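Local coordinates for protein blue-light receptor of the bluf-family (Rhodobacter sphaeroides, PDB 2BYC) that probably senses blue light through a bound flavin, here flavin mononucleotide, and passes the signal on as a BLUF-family photoreceptor, at residues Ile42-Tyr45 with Phe50-Thr53. Residues are numbered along the deposited sequence; the frame is centred on the assembly and turned at random.
With FMN (flavin mononucleotide), chain C.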
ATOM      1  N   ILE A  42      -2.941   0.221  -2.033  1.00 13.99           N
ATOM      2  CA  ILE A  42      -2.090  -0.565  -2.892  1.00 12.95           C
ATOM      3  C   ILE A  42      -0.902  -1.077  -2.040  1.00 12.01           C
ATOM      4  O   ILE A  42      -0.458  -0.410  -1.131  1.00  9.15           O
ATOM      5  CB  ILE A  42      -1.584   0.255  -4.163  1.00 13.26           C
ATOM      6  CG1 ILE A  42      -1.040   1.645  -3.734  1.00 17.08           C
ATOM      7  CG2 ILE A  42      -2.661   0.503  -5.167  1.00 14.27           C
ATOM      8  CD1 ILE A  42       0.110   2.251  -4.602  1.00 13.93           C
ATOM      9  N   LEU A  43      -0.415  -2.260  -2.378  1.00 11.85           N
ATOM     10  CA  LEU A  43       0.751  -2.818  -1.770  1.00 12.21           C
ATOM     11  C   LEU A  43       1.776  -3.118  -2.812  1.00 11.17           C
ATOM     12  O   LEU A  43       1.511  -3.826  -3.799  1.00 11.88           O
ATOM     13  CB  LEU A  43       0.324  -4.085  -1.161  1.00 11.73           C
ATOM     14  CG  LEU A  43       1.295  -5.034  -0.445  1.00 14.24           C
ATOM     15  CD1 LEU A  43       1.999  -4.330   0.690  1.00 11.13           C
ATOM     16  CD2 LEU A  43       0.588  -6.311  -0.017  1.00 10.59           C
ATOM     17  N   LEU A  44       2.966  -2.580  -2.637  1.00  9.48           N
ATOM     18  CA  LEU A  44       4.000  -2.767  -3.637  1.00 11.45           C
ATOM     19  C   LEU A  44       4.919  -3.787  -3.017  1.00 11.09           C
ATOM     20  O   LEU A  44       5.266  -3.641  -1.880  1.00  7.89           O
ATOM     21  CB  LEU A  44       4.744  -1.438  -3.977  1.00 11.35           C
ATOM     22  CG  LEU A  44       3.886  -0.281  -4.502  1.00 13.84           C
ATOM     23  CD1 LEU A  44       3.049   0.354  -3.489  1.00 19.85           C
ATOM     24  CD2 LEU A  44       4.761   0.799  -4.896  1.00 14.99           C
ATOM     25  N   TYR A  45       5.347  -4.761  -3.803  1.00 14.89           N
ATOM     26  CA  TYR A  45       6.177  -5.803  -3.300  1.00 18.21           C
ATOM     27  C   TYR A  45       7.285  -6.028  -4.358  1.00 19.00           C
ATOM     28  O   TYR A  45       6.952  -6.234  -5.504  1.00 21.94           O
ATOM     29  CB  TYR A  45       5.358  -7.033  -3.003  1.00 18.72           C
ATOM     30  CG  TYR A  45       6.231  -8.260  -2.850  1.00 20.25           C
ATOM     31  CD1 TYR A  45       7.004  -8.468  -1.707  1.00 21.13           C
ATOM     32  CD2 TYR A  45       6.304  -9.185  -3.893  1.00 18.46           C
ATOM     33  CE1 TYR A  45       7.833  -9.602  -1.597  1.00 17.72           C
ATOM     34  CE2 TYR A  45       7.097 -10.286  -3.798  1.00 19.43           C
ATOM     35  CZ  TYR A  45       7.864 -10.485  -2.689  1.00 21.42           C
ATOM     36  OH  TYR A  45       8.655 -11.631  -2.693  1.00 23.13           O
ATOM     37  N   PHE A  50       8.238  -4.030   1.268  1.00 13.84           N
ATOM     38  CA  PHE A  50       6.835  -3.684   0.843  1.00 12.40           C
ATOM     39  C   PHE A  50       6.746  -2.211   1.025  1.00 12.90           C
ATOM     40  O   PHE A  50       7.381  -1.637   1.939  1.00 12.78           O
ATOM     41  CB  PHE A  50       5.891  -4.237   1.889  1.00 11.25           C
ATOM     42  CG  PHE A  50       5.679  -5.719   1.839  1.00 14.53           C
ATOM     43  CD1 PHE A  50       5.980  -6.534   2.946  1.00 16.40           C
ATOM     44  CD2 PHE A  50       5.166  -6.328   0.716  1.00 15.91           C
ATOM     45  CE1 PHE A  50       5.710  -7.935   2.904  1.00 13.15           C
ATOM     46  CE2 PHE A  50       4.935  -7.699   0.678  1.00 17.81           C
ATOM     47  CZ  PHE A  50       5.202  -8.491   1.809  1.00 14.02           C
ATOM     48  N   VAL A  51       5.985  -1.573   0.138  1.00 12.16           N
ATOM     49  CA  VAL A  51       5.546  -0.185   0.346  1.00 13.13           C
ATOM     50  C   VAL A  51       4.044  -0.320   0.278  1.00 11.34           C
ATOM     51  O   VAL A  51       3.526  -0.875  -0.639  1.00  8.61           O
ATOM     52  CB  VAL A  51       6.134   0.791  -0.708  1.00 14.09           C
ATOM     53  CG1 VAL A  51       5.529   2.150  -0.524  1.00 12.05           C
ATOM     54  CG2 VAL A  51       7.719   0.924  -0.485  1.00 11.94           C
ATOM     55  N   GLN A  52       3.367   0.102   1.343  1.00 13.69           N
ATOM     56  CA  GLN A  52       1.911   0.031   1.384  1.00 12.61           C
ATOM     57  C   GLN A  52       1.290   1.412   1.578  1.00 12.65           C
ATOM     58  O   GLN A  52       1.775   2.186   2.371  1.00 12.63           O
ATOM     59  CB  GLN A  52       1.410  -1.005   2.412  1.00 13.32           C
ATOM     60  CG  GLN A  52      -0.051  -1.208   2.206  1.00 11.30           C
ATOM     61  CD  GLN A  52      -0.630  -2.213   3.147  1.00 14.13           C
ATOM     62  OE1 GLN A  52      -0.198  -2.373   4.291  1.00 13.77           O
ATOM     63  NE2 GLN A  52      -1.621  -2.900   2.669  1.00 15.25           N
ATOM     64  N   THR A  53       0.256   1.710   0.785  1.00 12.37           N
ATOM     65  CA  THR A  53      -0.542   2.916   0.951  1.00 12.84           C
ATOM     66  C   THR A  53      -1.943   2.483   1.286  1.00 12.15           C
ATOM     67  O   THR A  53      -2.506   1.689   0.525  1.00 12.57           O
ATOM     68  CB  THR A  53      -0.635   3.633  -0.354  1.00 13.85           C
ATOM     69  OG1 THR A  53       0.660   4.165  -0.670  1.00 17.73           O
ATOM     70  CG2 THR A  53      -1.651   4.798  -0.247  1.00 15.52           C
TER
HETATM   71  N1  FMN C1137      -4.360  -7.003   6.462  1.00 14.81           N
HETATM   72  C2  FMN C1137      -5.459  -6.256   6.102  1.00 15.02           C
HETATM   73  O2  FMN C1137      -6.590  -6.544   6.561  1.00 16.31           O
HETATM   74  N3  FMN C1137      -5.351  -5.209   5.247  1.00 11.79           N
HETATM   75  C4  FMN C1137      -4.125  -4.952   4.742  1.00 11.74           C
HETATM   76  O4  FMN C1137      -3.997  -4.001   4.041  1.00 15.02           O
HETATM   77  C4A FMN C1137      -2.995  -5.699   5.092  1.00 11.08           C
HETATM   78  N5  FMN C1137      -1.759  -5.392   4.550  1.00 12.75           N
HETATM   79  C5A FMN C1137      -0.604  -6.080   4.953  1.00 14.51           C
HETATM   80  C6  FMN C1137       0.635  -5.754   4.448  1.00 12.21           C
HETATM   81  C7  FMN C1137       1.799  -6.464   4.778  1.00 12.14           C
HETATM   82  C7M FMN C1137       3.178  -5.976   4.318  1.00 11.11           C
HETATM   83  C8  FMN C1137       1.686  -7.509   5.670  1.00 13.47           C
HETATM   84  C8M FMN C1137       2.899  -8.294   6.143  1.00 11.88           C
HETATM   85  C9  FMN C1137       0.442  -7.844   6.201  1.00 12.89           C
HETATM   86  C9A FMN C1137      -0.726  -7.109   5.832  1.00 14.00           C
HETATM   87  N10 FMN C1137      -1.999  -7.444   6.346  1.00 14.25           N
HETATM   88  C10 FMN C1137      -3.119  -6.710   5.976  1.00 14.66           C
HETATM   89  C1' FMN C1137      -2.254  -8.738   7.043  1.00 19.84           C
HETATM   90  C2' FMN C1137      -2.650  -8.285   8.428  1.00 26.05           C
HETATM   91  O2' FMN C1137      -1.404  -8.142   9.048  1.00 24.88           O
HETATM   92  C3' FMN C1137      -3.577  -9.232   9.211  1.00 30.03           C
HETATM   93  O3' FMN C1137      -2.840 -10.345   9.607  1.00 34.64           O
HETATM   94  C4' FMN C1137      -4.827  -9.722   8.497  1.00 34.70           C
HETATM   95  O4' FMN C1137      -5.818  -8.694   8.283  1.00 35.95           O
HETATM   96  C5' FMN C1137      -5.498 -10.798   9.355  1.00 39.41           C
HETATM   97  O5' FMN C1137      -5.299 -12.157   8.962  1.00 42.74           O
HETATM   98  P   FMN C1137      -6.316 -13.165   9.685  1.00 42.58           P
HETATM   99  O1P FMN C1137      -6.178 -14.595   9.140  1.00 39.15           O
HETATM  100  O2P FMN C1137      -5.913 -13.108  11.152  1.00 39.08           O
HETATM  101  O3P FMN C1137      -7.652 -12.524   9.397  1.00 34.25           O
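I42 with T53, and L44 with V51, form the hydrogen-bonded pairs of an antiparallel strand pairing whose directions differ by 171°. Each pair exchanges two N-H...O bonds, the shortest running from L44 N to V51 O at 2.7 Å. L43 faces Q52 between them and Y45 faces F50 beyond L44 and V51, both as non-hydrogen-bonded pairs; F50 CA supplements the bonding with a CA-H...O contact to L44 O.

Apolar contacts divide between the two faces of the sheet. On one, I42 CG1 lies alongside T53 CB at 3.9 Å and L44 packs on V51, with helix 120-131 packing on I42, L44 and T53. On the other, CD1 of L43 touches both F50 CD2 (3.7 Å) and Q52 CB. The rings of Y45 and F50 meet obliquely, their planes at 41° and centroids 5.3 Å apart, while L44 O lies at the F50 ring edge, in its plane.

The flavin contacts come from this second face. FMN C7M sits over one face of the F50 ring, offset toward the rim, 3.2 Å from F50 CD1. With CG anti to the backbone N (chi1 -169°) and the chain extended beyond it, Q52 carries its amide to the isoalloxazine, where NE2 donates to both FMN O4 (3.0 Å) and FMN N5 (3.1 Å). Both bonds are bent, and OE1 is hydrogen-bonded to Y10 OH, so both ends of the amide have a partner, which probably restrains its rotation. Replacing F50 with alanine would probably leave the flavin methyl and the Y45 ring without their aromatic neighbour and open a gap beside L43.

A β-hairpin of strands 40-45 and 49-55 thus supplies one wall of the flavin pocket, with the Tyr-Gln-flavin hydrogen-bond network characteristic of BLUF domains.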